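Local coordinates for protein sensor histidine kinase PdtaS (Mycobacterium tuberculosis, PDB 2YKF) that probably binds cyclic di-GMP when nutrients run short and then autophosphorylates on a histidine, switching on the PdtaR/PdtaS signalling cascade, at residues 16-27 against 118-126; 50-58 against 70-79. All blocks are in the same frame, centred on the assembly; numbering follows the deposited sequence. Where two conformers were deposited one is given.

Contact 1: residues 16-27 against 118-126; sequences LPGSAVDHLHAV and VRFGDQVVA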
# COMPACT_ATOMS: atom_id res chain seq x y z
N LEU A 16 -21.67 23.66 4.03
CA LEU A 16 -20.28 24.08 3.91
C LEU A 16 -20.07 24.73 2.58
O LEU A 16 -20.66 24.31 1.58
CB LEU A 16 -19.35 22.86 4.05
CG LEU A 16 -19.21 22.29 5.47
CD1 LEU A 16 -18.61 20.88 5.42
CD2 LEU A 16 -18.33 23.19 6.36
N PRO A 17 -19.25 25.79 2.57
CA PRO A 17 -18.95 26.47 1.30
C PRO A 17 -18.04 25.59 0.42
O PRO A 17 -17.35 24.72 0.96
CB PRO A 17 -18.21 27.72 1.77
CG PRO A 17 -17.59 27.38 3.09
CD PRO A 17 -18.52 26.36 3.72
N GLY A 18 -18.06 25.81 -0.90
CA GLY A 18 -17.27 25.02 -1.84
C GLY A 18 -15.77 24.91 -1.50
O GLY A 18 -15.15 23.90 -1.78
N SER A 19 -15.18 25.95 -0.92
CA SER A 19 -13.82 25.87 -0.44
C SER A 19 -13.61 24.83 0.65
O SER A 19 -12.60 24.08 0.64
CB SER A 19 -13.39 27.21 0.13
OG SER A 19 -13.02 28.03 -0.93
N ALA A 20 -14.48 24.83 1.65
CA ALA A 20 -14.30 23.81 2.69
C ALA A 20 -14.68 22.44 2.15
O ALA A 20 -14.11 21.46 2.58
CB ALA A 20 -15.10 24.12 3.99
N VAL A 21 -15.68 22.37 1.27
CA VAL A 21 -16.00 21.09 0.61
C VAL A 21 -14.75 20.50 -0.11
O VAL A 21 -14.38 19.35 0.13
CB VAL A 21 -17.20 21.19 -0.31
CG1 VAL A 21 -17.32 19.91 -1.17
CG2 VAL A 21 -18.54 21.40 0.54
N ASP A 22 -14.07 21.32 -0.91
CA ASP A 22 -12.74 20.95 -1.47
C ASP A 22 -11.73 20.45 -0.50
O ASP A 22 -11.05 19.47 -0.77
CB ASP A 22 -12.07 22.17 -2.11
CG ASP A 22 -12.67 22.54 -3.38
OD1 ASP A 22 -13.44 21.72 -3.95
OD2 ASP A 22 -12.30 23.66 -3.85
N HIS A 23 -11.56 21.17 0.61
CA HIS A 23 -10.64 20.76 1.61
C HIS A 23 -10.97 19.35 2.17
O HIS A 23 -10.06 18.56 2.40
CB HIS A 23 -10.61 21.77 2.73
CG HIS A 23 -9.56 21.51 3.77
ND1 HIS A 23 -8.22 21.68 3.52
CD2 HIS A 23 -9.67 21.13 5.06
CE1 HIS A 23 -7.54 21.44 4.63
NE2 HIS A 23 -8.40 21.12 5.59
N LEU A 24 -12.25 19.05 2.41
CA LEU A 24 -12.56 17.73 2.92
C LEU A 24 -12.29 16.68 1.87
O LEU A 24 -11.84 15.59 2.21
CB LEU A 24 -14.01 17.59 3.46
CG LEU A 24 -14.24 18.49 4.71
CD1 LEU A 24 -15.66 18.33 5.19
CD2 LEU A 24 -13.30 18.15 5.81
N HIS A 25 -12.59 16.98 0.61
CA HIS A 25 -12.26 16.04 -0.47
C HIS A 25 -10.74 15.73 -0.47
O HIS A 25 -10.32 14.58 -0.60
CB HIS A 25 -12.63 16.59 -1.85
CG HIS A 25 -14.08 16.45 -2.19
ND1 HIS A 25 -14.61 15.28 -2.71
CD2 HIS A 25 -15.10 17.35 -2.18
CE1 HIS A 25 -15.90 15.47 -2.98
NE2 HIS A 25 -16.22 16.71 -2.67
N ALA A 26 -9.95 16.78 -0.34
CA ALA A 26 -8.46 16.66 -0.20
C ALA A 26 -8.03 15.82 1.01
O ALA A 26 -7.12 14.98 0.92
CB ALA A 26 -7.83 18.10 -0.14
N VAL A 27 -8.67 16.03 2.19
CA VAL A 27 -8.39 15.17 3.32
C VAL A 27 -8.57 13.68 3.00
O VAL A 27 -7.65 12.85 3.27
CB VAL A 27 -9.30 15.49 4.56
CG1 VAL A 27 -9.08 14.41 5.67
CG2 VAL A 27 -8.98 16.96 5.07
N VAL A 118 -10.71 18.89 12.11
CA VAL A 118 -10.15 19.28 10.86
C VAL A 118 -10.59 20.74 10.70
O VAL A 118 -11.79 20.99 10.65
CB VAL A 118 -10.76 18.46 9.72
CG1 VAL A 118 -10.22 18.92 8.35
CG2 VAL A 118 -10.46 16.94 9.92
N ARG A 119 -9.62 21.66 10.64
CA ARG A 119 -9.91 23.10 10.42
C ARG A 119 -9.69 23.53 8.99
O ARG A 119 -8.77 22.97 8.25
CB ARG A 119 -9.08 23.99 11.32
CG ARG A 119 -9.83 24.37 12.53
CD ARG A 119 -9.08 25.36 13.49
NE ARG A 119 -9.68 25.22 14.83
CZ ARG A 119 -9.37 24.28 15.74
NH1 ARG A 119 -8.43 23.37 15.49
NH2 ARG A 119 -10.00 24.24 16.91
N PHE A 120 -10.57 24.44 8.57
CA PHE A 120 -10.43 25.15 7.34
C PHE A 120 -10.96 26.60 7.50
O PHE A 120 -12.07 26.83 7.98
CB PHE A 120 -11.21 24.49 6.22
CG PHE A 120 -11.08 25.21 4.92
CD1 PHE A 120 -9.93 25.03 4.13
CD2 PHE A 120 -12.03 26.13 4.51
CE1 PHE A 120 -9.78 25.72 2.92
CE2 PHE A 120 -11.88 26.83 3.31
CZ PHE A 120 -10.74 26.62 2.52
N GLY A 121 -10.18 27.55 7.01
CA GLY A 121 -10.37 28.93 7.42
C GLY A 121 -9.98 28.76 8.88
O GLY A 121 -8.98 28.05 9.19
N ASP A 122 -10.82 29.30 9.75
CA ASP A 122 -10.71 29.02 11.18
C ASP A 122 -11.94 28.34 11.78
O ASP A 122 -12.19 28.47 12.98
CB ASP A 122 -10.39 30.30 11.95
CG ASP A 122 -9.05 30.23 12.65
OD1 ASP A 122 -8.96 29.54 13.70
OD2 ASP A 122 -8.06 30.83 12.15
N GLN A 123 -12.72 27.64 10.95
CA GLN A 123 -13.80 26.85 11.50
C GLN A 123 -13.45 25.33 11.52
O GLN A 123 -12.69 24.83 10.68
CB GLN A 123 -15.19 27.20 10.88
CG GLN A 123 -15.36 27.04 9.37
CD GLN A 123 -16.83 26.70 8.91
OE1 GLN A 123 -17.73 26.42 9.73
NE2 GLN A 123 -17.04 26.70 7.57
N VAL A 124 -13.93 24.63 12.52
CA VAL A 124 -13.84 23.18 12.51
C VAL A 124 -14.90 22.77 11.51
O VAL A 124 -16.15 22.94 11.78
CB VAL A 124 -14.11 22.56 13.85
CG1 VAL A 124 -14.22 21.06 13.73
CG2 VAL A 124 -13.03 22.96 14.87
N VAL A 125 -14.46 22.25 10.36
CA VAL A 125 -15.40 21.79 9.31
C VAL A 125 -15.73 20.31 9.35
O VAL A 125 -16.72 19.86 8.73
CB VAL A 125 -14.97 22.22 7.90
CG1 VAL A 125 -14.92 23.73 7.81
CG2 VAL A 125 -13.56 21.61 7.52
N ALA A 126 -14.93 19.54 10.07
CA ALA A 126 -15.19 18.13 10.28
C ALA A 126 -14.44 17.69 11.48
O ALA A 126 -13.54 18.39 11.94
CB ALA A 126 -14.75 17.23 8.99
O HOH W 1 -7.02 20.71 7.63

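Contact 2: residues 50-58 against 70-79; sequences DGVLVCVAQ and TDAVGTVVAA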
# COMPACT_ATOMS: atom_id res chain seq x y z
N ASP A 50 -29.15 20.96 11.85
CA ASP A 50 -29.79 20.27 12.99
C ASP A 50 -28.89 20.05 14.22
O ASP A 50 -29.41 19.73 15.31
CB ASP A 50 -30.33 18.89 12.54
CG ASP A 50 -31.37 18.98 11.43
OD1 ASP A 50 -32.49 19.45 11.71
OD2 ASP A 50 -31.08 18.53 10.29
N GLY A 51 -27.57 20.23 14.06
CA GLY A 51 -26.62 19.79 15.10
C GLY A 51 -26.47 18.26 15.06
O GLY A 51 -25.73 17.66 15.86
N VAL A 52 -27.21 17.61 14.16
CA VAL A 52 -27.13 16.15 14.00
C VAL A 52 -25.75 15.81 13.30
O VAL A 52 -25.26 16.58 12.47
CB VAL A 52 -28.40 15.60 13.24
CG1 VAL A 52 -28.16 14.26 12.61
CG2 VAL A 52 -29.69 15.53 14.21
N LEU A 53 -25.17 14.66 13.64
CA LEU A 53 -23.87 14.25 13.10
C LEU A 53 -24.01 13.17 12.01
O LEU A 53 -24.77 12.22 12.19
CB LEU A 53 -22.98 13.74 14.22
CG LEU A 53 -22.85 14.65 15.42
CD1 LEU A 53 -21.83 14.07 16.39
CD2 LEU A 53 -22.50 16.07 15.05
N VAL A 54 -23.21 13.30 10.94
CA VAL A 54 -23.20 12.37 9.84
C VAL A 54 -21.76 11.91 9.57
O VAL A 54 -20.83 12.76 9.43
CB VAL A 54 -23.72 13.08 8.58
CG1 VAL A 54 -23.82 12.11 7.40
CG2 VAL A 54 -25.07 13.75 8.89
N CYS A 55 -21.56 10.59 9.51
CA CYS A 55 -20.23 10.07 9.06
C CYS A 55 -20.22 10.07 7.52
O CYS A 55 -21.09 9.43 6.86
CB CYS A 55 -19.96 8.66 9.59
SG CYS A 55 -18.40 7.92 8.91
N VAL A 56 -19.25 10.78 6.92
CA VAL A 56 -19.26 11.00 5.49
C VAL A 56 -18.07 10.28 4.81
O VAL A 56 -18.03 10.26 3.59
CB VAL A 56 -19.21 12.52 5.09
CG1 VAL A 56 -20.52 13.29 5.54
CG2 VAL A 56 -18.01 13.17 5.75
N ALA A 57 -17.15 9.69 5.58
CA ALA A 57 -16.00 8.97 4.98
C ALA A 57 -15.37 8.15 6.02
O ALA A 57 -15.53 8.41 7.23
CB ALA A 57 -14.94 9.93 4.32
N GLN A 58 -14.64 7.11 5.56
CA GLN A 58 -14.04 6.20 6.46
C GLN A 58 -12.77 5.63 5.80
O GLN A 58 -12.77 5.37 4.56
CB GLN A 58 -15.03 5.04 6.67
CG GLN A 58 -14.42 3.82 7.47
CD GLN A 58 -15.52 2.78 7.75
OE1 GLN A 58 -16.63 2.89 7.22
NE2 GLN A 58 -15.23 1.80 8.58
N THR A 70 -17.51 -2.85 9.89
CA THR A 70 -18.75 -2.45 9.27
C THR A 70 -18.56 -1.13 8.52
O THR A 70 -17.71 -0.35 8.88
CB THR A 70 -19.84 -2.33 10.38
OG1 THR A 70 -20.35 -3.66 10.63
CG2 THR A 70 -20.98 -1.41 9.99
N ASP A 71 -19.33 -0.93 7.45
CA ASP A 71 -19.24 0.32 6.74
C ASP A 71 -19.99 1.42 7.50
O ASP A 71 -21.21 1.39 7.56
CB ASP A 71 -19.79 0.19 5.33
CG ASP A 71 -19.52 1.43 4.46
OD1 ASP A 71 -19.04 2.48 4.98
OD2 ASP A 71 -19.82 1.36 3.23
N ALA A 72 -19.26 2.42 8.00
CA ALA A 72 -19.89 3.53 8.76
C ALA A 72 -20.39 4.74 7.96
O ALA A 72 -21.12 5.64 8.50
CB ALA A 72 -18.92 3.98 9.94
N VAL A 73 -20.06 4.80 6.68
CA VAL A 73 -20.36 5.93 5.86
C VAL A 73 -21.88 6.05 5.69
O VAL A 73 -22.54 5.03 5.45
CB VAL A 73 -19.72 5.82 4.48
CG1 VAL A 73 -20.11 7.01 3.67
CG2 VAL A 73 -18.13 5.79 4.63
N GLY A 74 -22.39 7.28 5.82
CA GLY A 74 -23.82 7.56 5.71
C GLY A 74 -24.55 7.44 7.04
O GLY A 74 -25.70 7.80 7.14
N THR A 75 -23.88 6.92 8.07
CA THR A 75 -24.45 6.86 9.43
C THR A 75 -24.84 8.28 9.93
O THR A 75 -24.02 9.20 9.92
CB THR A 75 -23.40 6.37 10.45
OG1 THR A 75 -23.11 4.99 10.24
CG2 THR A 75 -23.92 6.52 11.90
N VAL A 76 -26.07 8.42 10.47
CA VAL A 76 -26.61 9.71 10.87
C VAL A 76 -27.06 9.51 12.31
O VAL A 76 -27.80 8.56 12.64
CB VAL A 76 -27.80 10.12 10.00
CG1 VAL A 76 -28.52 11.36 10.57
CG2 VAL A 76 -27.38 10.43 8.53
N VAL A 77 -26.56 10.36 13.17
CA VAL A 77 -26.63 10.06 14.59
C VAL A 77 -26.92 11.35 15.36
O VAL A 77 -26.47 12.45 14.97
CB VAL A 77 -25.32 9.36 15.03
CG1 VAL A 77 -24.56 10.16 16.04
CG2 VAL A 77 -25.54 7.93 15.47
N ALA A 78 -27.72 11.23 16.42
CA ALA A 78 -27.94 12.40 17.24
C ALA A 78 -26.61 12.88 17.91
O ALA A 78 -25.73 12.06 18.29
CB ALA A 78 -29.04 12.16 18.24
N ALA A 79 -26.45 14.19 17.97
CA ALA A 79 -25.23 14.83 18.48
C ALA A 79 -24.87 14.37 19.88
O ALA A 79 -23.71 14.16 20.17
CB ALA A 79 -25.34 16.35 18.44
O HOH W 2 -16.51 2.34 4.50

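Contact 1: residues 16-27 against 118-126
Phe120 lies against Ser19, Ala20 and His23, where the first turns of helix 18-38 pack on an antiparallel beta hairpin of the GAF domain. The helix starts after Pro17 at its N-cap. Residues 18-27 run at 54° to strand 123-126. The hairpin closes with a type II' turn from Phe120 to Gln123.

Phe120 reaches the helix because its CG stands anti to the backbone N (chi1 -180°). Its CB comes first, 3.9 Å from His23 CD2. Going out, CD1 sits over one face of the imidazole, offset toward the rim and 3.6 Å from His23 CG. The two rings are tilted by 38°, an oblique pair. At the other ortho carbon, CD2 touches Ala20 CB at 3.7 Å. Farther out, CE2 meets Ser19 CB at 3.5 Å, and CZ touches the same carbon. Ala20 CA makes a CH-pi contact over the ring face, 4.1 Å from the Phe120 centroid.

Aliphatic groups fill the rest. Leu16 CD2 lies 3.7 Å from Val125 CG1, and Ala20 CB touches the same methyl. Val118 CG1 meets Val27 CG2 and the edge of the His23 ring. Val125 and Ala126 both face Val118 in a classic beta bulge, which turns two successive side chains toward the helix. Leu24 CD2 touches Val125 CG2 and Ala126 CB. Met44 of strand 41-47 packs against Leu24, Val27 and Ala126.

The Arg119 side chain starts away from the helix, and its NH1 bonds to Ala160 O. A water lies between His23 NE2 and the Arg119 carbonyl, 2.9 Å from Arg119 O. At the bulge, Leu24 CD2 rests 3.6 Å from Ala126 CB.

Contact 2: residues 50-58 against 70-79
Leu53 and Val77 form an antiparallel hydrogen-bonded pair, Val54 and Val76 the adjoining non-hydrogen-bonded pair, and together they set a short edge strand on strand 53-59 of the GAF sheet. Leu53 N reaches Val77 O at 2.9 Å, and Val77 N reaches Leu53 O at 2.8 Å. Cys55 N continues the pairing to Thr75 O at 2.9 Å. Beyond it, the type II turn from Ala72 to Thr75 bends the chain, and Gly74 N donates to Cys55 O at 2.7 Å. Thr75 N and OG1 both bond to Ala72 O from the same face of its plane, which braces the turn.

Val54 and Val76 lie side by side and point the same way. Val76 CG1 also meets Val52 CG1 at 3.6 Å, the two side chains crossing at about a right angle. Cys55 CB and SG rest against the Ala72 carbonyl. Val73 puts CG2 against Gln58 CB at 3.8 Å, while its CG1 lies by the Val56 carbonyl.

Gln58 extends the pairing with its side chain. CG is anti to the backbone N (chi1 171°) and the chain stays extended, which carries the amide to residues 70-72. OE1 accepts from Ala72 N at 2.8 Å, with the donor tilted 25° from the carbonyl plane. NE2 donates to Thr70 O at 3.3 Å, a nearly straight bond (168°).

Asp71 OD1 accepts from Val73 N, which makes an Asx turn. A water donates to Gln58 OE1 and, weakly, to Asp71 OD1, so it bridges two acceptors. Asp71 OD2 pairs with Arg205 and His204 of the second subunit. With a donor held by one end of the Gln58 amide and an acceptor by the other, a flip of that group would set like against like at both bonds.

In the fold
Both contacts involve the GAF sheet, at its two opposite edges: contact 2 adds edge strand 76-77, and contact 1 includes the other outermost strand, 114-120. Their centres are about 17 Å apart and their nearest atoms about 6 Å, with no touch. Strand 41-47 lies between. Its Met44 packs on contact 1 and bonds through its backbone to Val56 and Ala57 of contact 2. Helix 6-13 also joins them, with Leu10 on Leu24 and Leu9 on Val56 and Val73. Segment 16-27 reaches Glu285 of the second subunit through His25, and segment 70-79 reaches Arg205 of the second subunit through Asp71. The predicted phosphohistidine, His305, is not modelled.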